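Long-range contacts in Two-component system sensor histidine kinase (Bacteroides thetaiotaomicron, PDB 3OTT), which probably acts as a membrane-bound sensor histidine kinase that detects saccharides through its extracellular beta-propeller and beta-sandwich region, the part modelled here: residues B[30-36]-B[659-663]; B[70-76]-B[87-91]. All coordinates share one frame. Numbering follows the deposited sequence.

Interaction 1. Residues B[30-36]-B[659-663]. With TBR (hexatantalum dodecabromide), chain D.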
ATOM      1  N   ASP B  30      18.563  -7.754   8.097  1.00 18.94           N
ATOM      2  CA  ASP B  30      18.569  -6.342   7.678  1.00 18.75           C
ATOM      3  C   ASP B  30      17.802  -6.163   6.366  1.00 19.36           C
ATOM      4  O   ASP B  30      17.396  -7.154   5.743  1.00 19.55           O
ATOM      5  CB  ASP B  30      19.987  -5.736   7.627  1.00 18.83           C
ATOM      6  CG  ASP B  30      20.990  -6.542   6.705  1.00 19.97           C
ATOM      7  OD1 ASP B  30      20.709  -6.759   5.509  1.00 22.92           O
ATOM      8  OD2 ASP B  30      22.123  -6.850   7.152  1.00 19.40           O
ATOM      9  N   SER B  31      17.611  -4.909   5.940  1.00 20.25           N
ATOM     10  CA  SER B  31      16.660  -4.612   4.846  1.00 21.28           C
ATOM     11  C   SER B  31      17.239  -5.036   3.500  1.00 20.09           C
ATOM     12  O   SER B  31      16.591  -4.888   2.495  1.00 20.08           O
ATOM     13  CB  SER B  31      16.318  -3.109   4.792  1.00 20.57           C
ATOM     14  OG  SER B  31      17.537  -2.360   4.844  1.00 21.58           O
ATOM     15  N   GLU B  32      18.469  -5.525   3.508  1.00 19.98           N
ATOM     16  CA  GLU B  32      19.134  -6.001   2.275  1.00 21.19           C
ATOM     17  C   GLU B  32      19.320  -7.521   2.363  1.00 19.57           C
ATOM     18  O   GLU B  32      19.976  -8.110   1.555  1.00 19.59           O
ATOM     19  CB  GLU B  32      20.455  -5.213   2.026  1.00 22.39           C
ATOM     20  CG  GLU B  32      20.175  -3.690   1.738  1.00 28.33           C
ATOM     21  CD  GLU B  32      21.355  -2.711   2.018  1.00 37.21           C
ATOM     22  OE1 GLU B  32      21.818  -2.038   1.045  1.00 38.92           O
ATOM     23  OE2 GLU B  32      21.776  -2.572   3.207  1.00 37.68           O
ATOM     24  N   GLY B  33      18.683  -8.160   3.350  1.00 19.28           N
ATOM     25  CA  GLY B  33      18.627  -9.638   3.399  1.00 17.42           C
ATOM     26  C   GLY B  33      19.716 -10.408   4.137  1.00 17.20           C
ATOM     27  O   GLY B  33      19.635 -11.624   4.226  1.00 18.01           O
ATOM     28  N   LEU B  34      20.702  -9.757   4.735  1.00 15.65           N
ATOM     29  CA  LEU B  34      21.706 -10.530   5.514  1.00 15.74           C
ATOM     30  C   LEU B  34      21.181 -10.997   6.882  1.00 15.07           C
ATOM     31  O   LEU B  34      20.592 -10.219   7.645  1.00 15.26           O
ATOM     32  CB  LEU B  34      22.973  -9.690   5.761  1.00 15.51           C
ATOM     33  CG  LEU B  34      24.423 -10.278   5.650  1.00 21.79           C
ATOM     34  CD1 LEU B  34      25.553  -9.278   6.144  1.00 24.16           C
ATOM     35  CD2 LEU B  34      24.632 -11.435   6.448  1.00 25.15           C
ATOM     36  N   ILE B  35      21.441 -12.247   7.233  1.00 14.85           N
ATOM     37  CA  ILE B  35      21.077 -12.747   8.554  1.00 14.21           C
ATOM     38  C   ILE B  35      22.127 -12.467   9.627  1.00 14.52           C
ATOM     39  O   ILE B  35      23.314 -12.751   9.435  1.00 15.96           O
ATOM     40  CB  ILE B  35      20.853 -14.238   8.453  1.00 13.85           C
ATOM     41  CG1 ILE B  35      19.676 -14.490   7.497  1.00 15.01           C
ATOM     42  CG2 ILE B  35      20.641 -14.813   9.817  1.00 12.00           C
ATOM     43  CD1 ILE B  35      18.349 -14.206   8.122  1.00 10.50           C
ATOM     44  N   TRP B  36      21.674 -11.943  10.750  1.00 13.73           N
ATOM     45  CA  TRP B  36      22.471 -11.678  11.929  1.00 12.51           C
ATOM     46  C   TRP B  36      21.990 -12.575  13.063  1.00 13.46           C
ATOM     47  O   TRP B  36      20.779 -12.810  13.202  1.00 13.00           O
ATOM     48  CB  TRP B  36      22.317 -10.203  12.351  1.00 11.65           C
ATOM     49  CG  TRP B  36      22.783  -9.254  11.264  1.00 12.73           C
ATOM     50  CD1 TRP B  36      22.026  -8.772  10.201  1.00 13.27           C
ATOM     51  CD2 TRP B  36      24.069  -8.673  11.119  1.00 12.30           C
ATOM     52  NE1 TRP B  36      22.769  -7.953   9.425  1.00 12.09           N
ATOM     53  CE2 TRP B  36      24.031  -7.858   9.968  1.00 14.89           C
ATOM     54  CE3 TRP B  36      25.252  -8.730  11.863  1.00 15.65           C
ATOM     55  CZ2 TRP B  36      25.141  -7.147   9.523  1.00 11.32           C
ATOM     56  CZ3 TRP B  36      26.358  -8.015  11.425  1.00 14.21           C
ATOM     57  CH2 TRP B  36      26.297  -7.251  10.252  1.00 13.41           C
ATOM     58  N   ILE B 659      33.519  -3.453   3.565  1.00 20.38           N
ATOM     59  CA  ILE B 659      33.612  -4.002   2.221  1.00 18.05           C
ATOM     60  C   ILE B 659      32.224  -4.164   1.594  1.00 18.67           C
ATOM     61  O   ILE B 659      32.074  -4.028   0.382  1.00 17.66           O
ATOM     62  CB  ILE B 659      34.412  -5.336   2.216  1.00 17.00           C
ATOM     63  CG1 ILE B 659      34.816  -5.749   0.796  1.00 15.08           C
ATOM     64  CG2 ILE B 659      33.615  -6.517   2.880  1.00 18.85           C
ATOM     65  CD1 ILE B 659      35.748  -4.780   0.115  1.00 17.58           C
ATOM     66  N   ARG B 660      31.200  -4.428   2.412  1.00 19.27           N
ATOM     67  CA  ARG B 660      29.861  -4.614   1.872  1.00 20.07           C
ATOM     68  C   ARG B 660      29.280  -3.336   1.249  1.00 21.35           C
ATOM     69  O   ARG B 660      28.454  -3.429   0.368  1.00 20.38           O
ATOM     70  CB  ARG B 660      28.960  -5.161   2.969  1.00 21.97           C
ATOM     71  CG  ARG B 660      27.497  -5.538   2.545  1.00 23.74           C
ATOM     72  CD  ARG B 660      26.617  -5.704   3.803  1.00 22.20           C
ATOM     73  NE  ARG B 660      25.231  -5.968   3.426  1.00 27.96           N
ATOM     74  CZ  ARG B 660      24.234  -6.230   4.269  1.00 25.18           C
ATOM     75  NH1 ARG B 660      24.438  -6.270   5.575  1.00 23.83           N
ATOM     76  NH2 ARG B 660      23.035  -6.470   3.783  1.00 23.52           N
ATOM     77  N   TYR B 661      29.759  -2.156   1.694  1.00 22.50           N
ATOM     78  CA  TYR B 661      29.191  -0.853   1.332  1.00 24.83           C
ATOM     79  C   TYR B 661      30.143   0.066   0.583  1.00 27.27           C
ATOM     80  O   TYR B 661      30.010   1.311   0.657  1.00 29.16           O
ATOM     81  CB  TYR B 661      28.659  -0.145   2.598  1.00 24.77           C
ATOM     82  CG  TYR B 661      27.469  -0.887   3.185  1.00 25.70           C
ATOM     83  CD1 TYR B 661      26.227  -0.944   2.502  1.00 23.72           C
ATOM     84  CD2 TYR B 661      27.602  -1.581   4.387  1.00 24.40           C
ATOM     85  CE1 TYR B 661      25.167  -1.669   3.034  1.00 25.90           C
ATOM     86  CE2 TYR B 661      26.545  -2.315   4.927  1.00 26.20           C
ATOM     87  CZ  TYR B 661      25.340  -2.351   4.258  1.00 25.68           C
ATOM     88  OH  TYR B 661      24.345  -3.100   4.829  1.00 28.65           O
ATOM     89  N   THR B 662      31.140  -0.520  -0.081  1.00 27.72           N
ATOM     90  CA  THR B 662      32.145   0.282  -0.744  1.00 29.92           C
ATOM     91  C   THR B 662      32.215  -0.116  -2.175  1.00 29.05           C
ATOM     92  O   THR B 662      32.237  -1.300  -2.481  1.00 27.98           O
ATOM     93  CB  THR B 662      33.560   0.086  -0.158  1.00 30.23           C
ATOM     94  OG1 THR B 662      33.468  -0.111   1.243  1.00 34.95           O
ATOM     95  CG2 THR B 662      34.334   1.351  -0.338  1.00 34.11           C
ATOM     96  N   ASN B 663      32.280   0.894  -3.029  1.00 29.97           N
ATOM     97  CA  ASN B 663      32.496   0.768  -4.454  1.00 31.01           C
ATOM     98  C   ASN B 663      34.006   0.959  -4.792  1.00 30.41           C
ATOM     99  O   ASN B 663      34.456   0.651  -5.905  1.00 30.14           O
ATOM    100  CB  ASN B 663      31.658   1.866  -5.161  1.00 33.64           C
ATOM    101  CG  ASN B 663      30.112   1.777  -4.837  1.00 39.91           C
ATOM    102  OD1 ASN B 663      29.454   2.807  -4.562  1.00 44.45           O
ATOM    103  ND2 ASN B 663      29.546   0.559  -4.887  1.00 40.13           N
TER
HETATM  104 TA1  TBR D   2      12.343  -9.586  -1.130  0.90 34.72          TA
HETATM  105 TA2  TBR D   2      14.838 -10.655  -0.734  0.90 31.10          TA
HETATM  106 TA3  TBR D   2      14.013  -9.926  -3.368  0.90 32.22          TA
HETATM  107 TA4  TBR D   2      16.017  -8.473  -2.001  0.90 32.37          TA
HETATM  108 TA5  TBR D   2      13.469  -7.387  -2.387  0.90 30.29          TA
HETATM  109 TA6  TBR D   2      14.242  -8.164   0.170  0.90 33.86          TA
HETATM  110 BR1  TBR D   2      12.611 -11.942  -0.061  0.90 38.30          BR
HETATM  111 BR2  TBR D   2      11.496 -10.774  -3.287  0.90 41.80          BR
HETATM  112 BR3  TBR D   2      10.899  -7.647  -2.017  0.90 44.51          BR
HETATM  113 BR4  TBR D   2      11.826  -8.406   1.114  0.90 42.41          BR
HETATM  114 BR5  TBR D   2      14.911 -12.305  -2.732  0.90 40.95          BR
HETATM  115 BR6  TBR D   2      13.142  -8.035  -4.915  0.90 42.63          BR
HETATM  116 BR7  TBR D   2      15.633  -6.123  -3.089  0.90 43.10          BR
HETATM  117 BR8  TBR D   2      16.648  -7.136   0.128  0.90 45.53          BR
HETATM  118 BR9  TBR D   2      17.420 -10.456  -1.061  0.90 43.21          BR
HETATM  119 BRA  TBR D   2      16.352  -9.405  -4.435  0.90 38.08          BR
HETATM  120 BRB  TBR D   2      13.447  -5.745  -0.370  0.90 43.35          BR
HETATM  121 BRC  TBR D   2      15.117 -10.052   1.745  0.90 43.14          BR
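Here a beta-propeller blade meets the beta-sandwich that ends this extracellular region, a Y_Y_Y domain of the E-set class. On the propeller side, Asp30 to Gly33 form a type I turn between strands 24-29 and 35-39; Gly33, with phi 90° and psi 0°, sits where a CB would jam against the preceding carbonyl. Asp30 (chi1 p) turns its carboxylate back over the turn. Asp30 OD1 accepts from the backbone N of Glu32 (3.2 Å), an Asx turn, and from the backbone N of Leu34 (3.1 Å).

Arg660, on a short 3-10 segment, reaches across with all its chi angles trans, so the guanidinium arrives fully extended and end-on. It makes a bidentate salt bridge: Arg660 NH1 to Asp30 OD2 and Arg660 NH2 to Asp30 OD1, both 2.9 Å and nearly linear. Leu34 CD1 covers one face of the guanidinium and Glu32 OE2 lies over the other, close enough for charge attraction only. Glu32 OE2 also takes a 3.1 Å hydrogen bond from Tyr661 OH. Behind the turn sits the tantalum cluster, with TBR BR8 3.3 Å from Ser31 O. Trp36 completes the carboxylate's shell: its NE1 donates to Asp30 OD2 at 2.6 Å.

Interaction 2. Residues B[70-76]-B[87-91]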
ATOM      1  N   ILE B  70      16.267  -4.079  14.861  1.00 13.65           N
ATOM      2  CA  ILE B  70      16.955  -3.168  13.978  1.00 15.76           C
ATOM      3  C   ILE B  70      16.287  -1.777  14.113  1.00 17.38           C
ATOM      4  O   ILE B  70      15.053  -1.679  14.016  1.00 17.11           O
ATOM      5  CB  ILE B  70      16.900  -3.698  12.533  1.00 15.80           C
ATOM      6  CG1 ILE B  70      17.692  -5.015  12.426  1.00 16.84           C
ATOM      7  CG2 ILE B  70      17.392  -2.649  11.540  1.00 16.41           C
ATOM      8  CD1 ILE B  70      17.712  -5.633  10.977  1.00 17.62           C
ATOM      9  N   ILE B  71      17.116  -0.732  14.274  1.00 17.44           N
ATOM     10  CA  ILE B  71      16.693   0.643  14.471  1.00 16.06           C
ATOM     11  C   ILE B  71      17.308   1.556  13.373  1.00 17.22           C
ATOM     12  O   ILE B  71      18.480   1.425  13.022  1.00 16.80           O
ATOM     13  CB  ILE B  71      17.153   1.142  15.918  1.00 16.62           C
ATOM     14  CG1 ILE B  71      16.466   0.381  17.066  1.00 14.05           C
ATOM     15  CG2 ILE B  71      17.010   2.606  16.107  1.00 12.21           C
ATOM     16  CD1 ILE B  71      14.984   0.315  16.973  1.00 15.67           C
ATOM     17  N   ASP B  72      16.497   2.458  12.821  1.00 17.80           N
ATOM     18  CA  ASP B  72      16.913   3.455  11.801  1.00 18.72           C
ATOM     19  C   ASP B  72      17.586   2.842  10.558  1.00 18.34           C
ATOM     20  O   ASP B  72      18.355   3.508   9.908  1.00 17.75           O
ATOM     21  CB  ASP B  72      17.778   4.593  12.419  1.00 19.21           C
ATOM     22  CG  ASP B  72      17.050   5.365  13.572  1.00 22.27           C
ATOM     23  OD1 ASP B  72      15.796   5.208  13.707  1.00 22.38           O
ATOM     24  OD2 ASP B  72      17.734   6.125  14.332  1.00 21.12           O
ATOM     25  N   ASN B  73      17.287   1.576  10.249  1.00 17.85           N
ATOM     26  CA  ASN B  73      17.846   0.908   9.071  1.00 18.92           C
ATOM     27  C   ASN B  73      19.391   0.935   9.127  1.00 19.33           C
ATOM     28  O   ASN B  73      20.063   0.976   8.087  1.00 19.67           O
ATOM     29  CB  ASN B  73      17.373   1.651   7.818  1.00 19.59           C
ATOM     30  CG  ASN B  73      17.402   0.784   6.553  1.00 22.44           C
ATOM     31  OD1 ASN B  73      17.371  -0.450   6.594  1.00 24.17           O
ATOM     32  ND2 ASN B  73      17.462   1.450   5.408  1.00 25.06           N
ATOM     33  N   THR B  74      19.961   1.006  10.335  1.00 17.63           N
ATOM     34  CA  THR B  74      21.393   1.017  10.434  1.00 16.47           C
ATOM     35  C   THR B  74      21.957   0.431  11.716  1.00 17.01           C
ATOM     36  O   THR B  74      23.144   0.115  11.742  1.00 17.35           O
ATOM     37  CB  THR B  74      22.029   2.408  10.133  1.00 17.20           C
ATOM     38  OG1 THR B  74      23.440   2.245   9.983  1.00 18.62           O
ATOM     39  CG2 THR B  74      21.780   3.446  11.248  1.00 13.01           C
ATOM     40  N   TYR B  75      21.154   0.302  12.780  1.00 16.81           N
ATOM     41  CA  TYR B  75      21.695  -0.246  14.059  1.00 16.82           C
ATOM     42  C   TYR B  75      21.101  -1.593  14.446  1.00 17.08           C
ATOM     43  O   TYR B  75      19.954  -1.893  14.161  1.00 19.96           O
ATOM     44  CB  TYR B  75      21.489   0.709  15.256  1.00 16.64           C
ATOM     45  CG  TYR B  75      21.939   2.140  15.039  1.00 16.69           C
ATOM     46  CD1 TYR B  75      23.309   2.493  15.070  1.00 17.12           C
ATOM     47  CD2 TYR B  75      21.008   3.151  14.827  1.00 17.65           C
ATOM     48  CE1 TYR B  75      23.714   3.813  14.838  1.00 15.60           C
ATOM     49  CE2 TYR B  75      21.410   4.480  14.577  1.00 16.51           C
ATOM     50  CZ  TYR B  75      22.743   4.794  14.590  1.00 17.03           C
ATOM     51  OH  TYR B  75      23.058   6.128  14.389  1.00 20.81           O
ATOM     52  N   LEU B  76      21.872  -2.403  15.115  1.00 16.51           N
ATOM     53  CA  LEU B  76      21.322  -3.557  15.809  1.00 17.85           C
ATOM     54  C   LEU B  76      21.389  -3.186  17.279  1.00 16.80           C
ATOM     55  O   LEU B  76      22.509  -2.964  17.777  1.00 17.93           O
ATOM     56  CB  LEU B  76      22.148  -4.838  15.543  1.00 16.85           C
ATOM     57  CG  LEU B  76      21.935  -5.677  14.274  1.00 21.46           C
ATOM     58  CD1 LEU B  76      21.443  -4.902  13.085  1.00 20.23           C
ATOM     59  CD2 LEU B  76      23.216  -6.390  13.890  1.00 23.59           C
ATOM     60  N   TYR B  87      25.049  -1.776  17.722  1.00 15.28           N
ATOM     61  CA  TYR B  87      26.008  -2.051  16.680  1.00 14.96           C
ATOM     62  C   TYR B  87      25.581  -1.374  15.381  1.00 14.71           C
ATOM     63  O   TYR B  87      24.474  -1.598  14.868  1.00 13.31           O
ATOM     64  CB  TYR B  87      26.196  -3.588  16.515  1.00 13.92           C
ATOM     65  CG  TYR B  87      27.134  -3.992  15.391  1.00 13.33           C
ATOM     66  CD1 TYR B  87      28.542  -3.801  15.498  1.00 18.43           C
ATOM     67  CD2 TYR B  87      26.645  -4.569  14.249  1.00 15.26           C
ATOM     68  CE1 TYR B  87      29.414  -4.165  14.455  1.00 16.16           C
ATOM     69  CE2 TYR B  87      27.509  -4.979  13.194  1.00 16.92           C
ATOM     70  CZ  TYR B  87      28.872  -4.763  13.317  1.00 17.55           C
ATOM     71  OH  TYR B  87      29.678  -5.156  12.297  1.00 21.42           O
ATOM     72  N   ASN B  88      26.434  -0.507  14.868  1.00 14.79           N
ATOM     73  CA  ASN B  88      26.160   0.094  13.547  1.00 14.94           C
ATOM     74  C   ASN B  88      26.626  -0.864  12.460  1.00 14.15           C
ATOM     75  O   ASN B  88      27.788  -0.980  12.225  1.00 14.53           O
ATOM     76  CB  ASN B  88      26.800   1.498  13.418  1.00 15.18           C
ATOM     77  CG  ASN B  88      26.471   2.187  12.090  1.00 16.01           C
ATOM     78  OD1 ASN B  88      26.141   1.530  11.111  1.00 15.94           O
ATOM     79  ND2 ASN B  88      26.574   3.531  12.059  1.00 16.02           N
ATOM     80  N   TYR B  89      25.713  -1.556  11.804  1.00 14.14           N
ATOM     81  CA  TYR B  89      26.130  -2.584  10.889  1.00 14.63           C
ATOM     82  C   TYR B  89      26.602  -2.025   9.525  1.00 15.80           C
ATOM     83  O   TYR B  89      27.286  -2.729   8.753  1.00 16.59           O
ATOM     84  CB  TYR B  89      25.015  -3.628  10.741  1.00 14.22           C
ATOM     85  CG  TYR B  89      23.801  -3.196   9.906  1.00 13.82           C
ATOM     86  CD1 TYR B  89      23.827  -3.222   8.510  1.00 10.97           C
ATOM     87  CD2 TYR B  89      22.633  -2.758  10.531  1.00 12.12           C
ATOM     88  CE1 TYR B  89      22.691  -2.869   7.753  1.00 14.77           C
ATOM     89  CE2 TYR B  89      21.486  -2.385   9.784  1.00 12.88           C
ATOM     90  CZ  TYR B  89      21.532  -2.417   8.423  1.00 13.49           C
ATOM     91  OH  TYR B  89      20.410  -2.058   7.742  1.00 17.86           O
ATOM     92  N   ARG B  90      26.275  -0.770   9.228  1.00 15.50           N
ATOM     93  CA  ARG B  90      26.752  -0.183   7.975  1.00 16.93           C
ATOM     94  C   ARG B  90      28.175   0.306   8.187  1.00 17.65           C
ATOM     95  O   ARG B  90      29.032   0.110   7.344  1.00 18.06           O
ATOM     96  CB  ARG B  90      25.896   0.999   7.472  1.00 15.75           C
ATOM     97  CG  ARG B  90      24.560   0.552   6.973  1.00 16.93           C
ATOM     98  CD  ARG B  90      23.701   1.747   6.544  1.00 17.75           C
ATOM     99  NE  ARG B  90      22.349   1.217   6.303  1.00 22.66           N
ATOM    100  CZ  ARG B  90      21.934   0.732   5.142  1.00 25.44           C
ATOM    101  NH1 ARG B  90      22.763   0.759   4.078  1.00 26.79           N
ATOM    102  NH2 ARG B  90      20.693   0.266   5.033  1.00 22.99           N
ATOM    103  N   ALA B  91      28.425   0.954   9.299  1.00 17.95           N
ATOM    104  CA  ALA B  91      29.785   1.412   9.554  1.00 19.59           C
ATOM    105  C   ALA B  91      30.673   0.282  10.109  1.00 20.80           C
ATOM    106  O   ALA B  91      31.885   0.366  10.042  1.00 22.08           O
ATOM    107  CB  ALA B  91      29.798   2.659  10.503  1.00 18.53           C
TER
HETATM  108  O   HOH W   1      25.323   4.571   9.259  1.00 15.10           O
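Tyr89 lays its ring across residues 70-76, where its CD2 comes within 3.5 Å of Leu76 CD1 and its CE2 within 4.5 Å of Ile70 CG2. Its chi1 near 74° (p) swings it back over the hairpin that it has just left. The two central strands of a four-stranded propeller blade, 75-79 and 84-88, pair antiparallel here, and Leu76 and Tyr87 form a hydrogen-bonded pair, with Leu76 N to Tyr87 O at 2.7 Å and Tyr87 N to Leu76 O at 2.8 Å. The next pair, Tyr75 and Asn88, is non-hydrogen-bonded. Beyond it, Tyr89 N still reaches Thr74 O at 3.1 Å.

The turn 71-75 carries a classic beta bulge, with Thr74 and Tyr75 both opposite Ile71. It presents the carbonyl of Asn73 to Arg90, whose NE (2.9 Å) and NH2 (3.2 Å) both bond to Asn73 O. Asn88 OD1 accepts from Arg90 N, an Asx turn, and from Ala91 N, an Asx motif, each at 3.0 Å, while a water bridges Thr74 OG1 and Asn88 ND2. The second subunit packs on this turn: its Arg374 makes a salt bridge with Asp72, and its His372 bonds Tyr75 OH. Backbone carbonyls thus serve as the main acceptors between the two segments, so much of the polar adhesion here depends on the path of the bulged turn, while Ile70, Leu76, Tyr87 and Tyr89 supply the apolar part.

Overall arrangement
From the N terminus, the chain first makes the turn 30-36 in one propeller blade, then passes into the next blade, where interaction 2 closes a short local loop between 70-76 and 87-91. It then completes the first propeller, runs through the whole second one and enters the sandwich, where 659-663 closes interaction 1, a loop of more than 600 residues in which interaction 2 is nested. The two contacts touch: Ser31 OG lies 2.6 Å from Asn73 OD1, Asp30 CA packs on Ile70 CD1, and Tyr661 OH lies against Tyr89 CE1. Together, therefore, two neighbouring blades and the sandwich meet at one junction, with the second subunit bordering interaction 2.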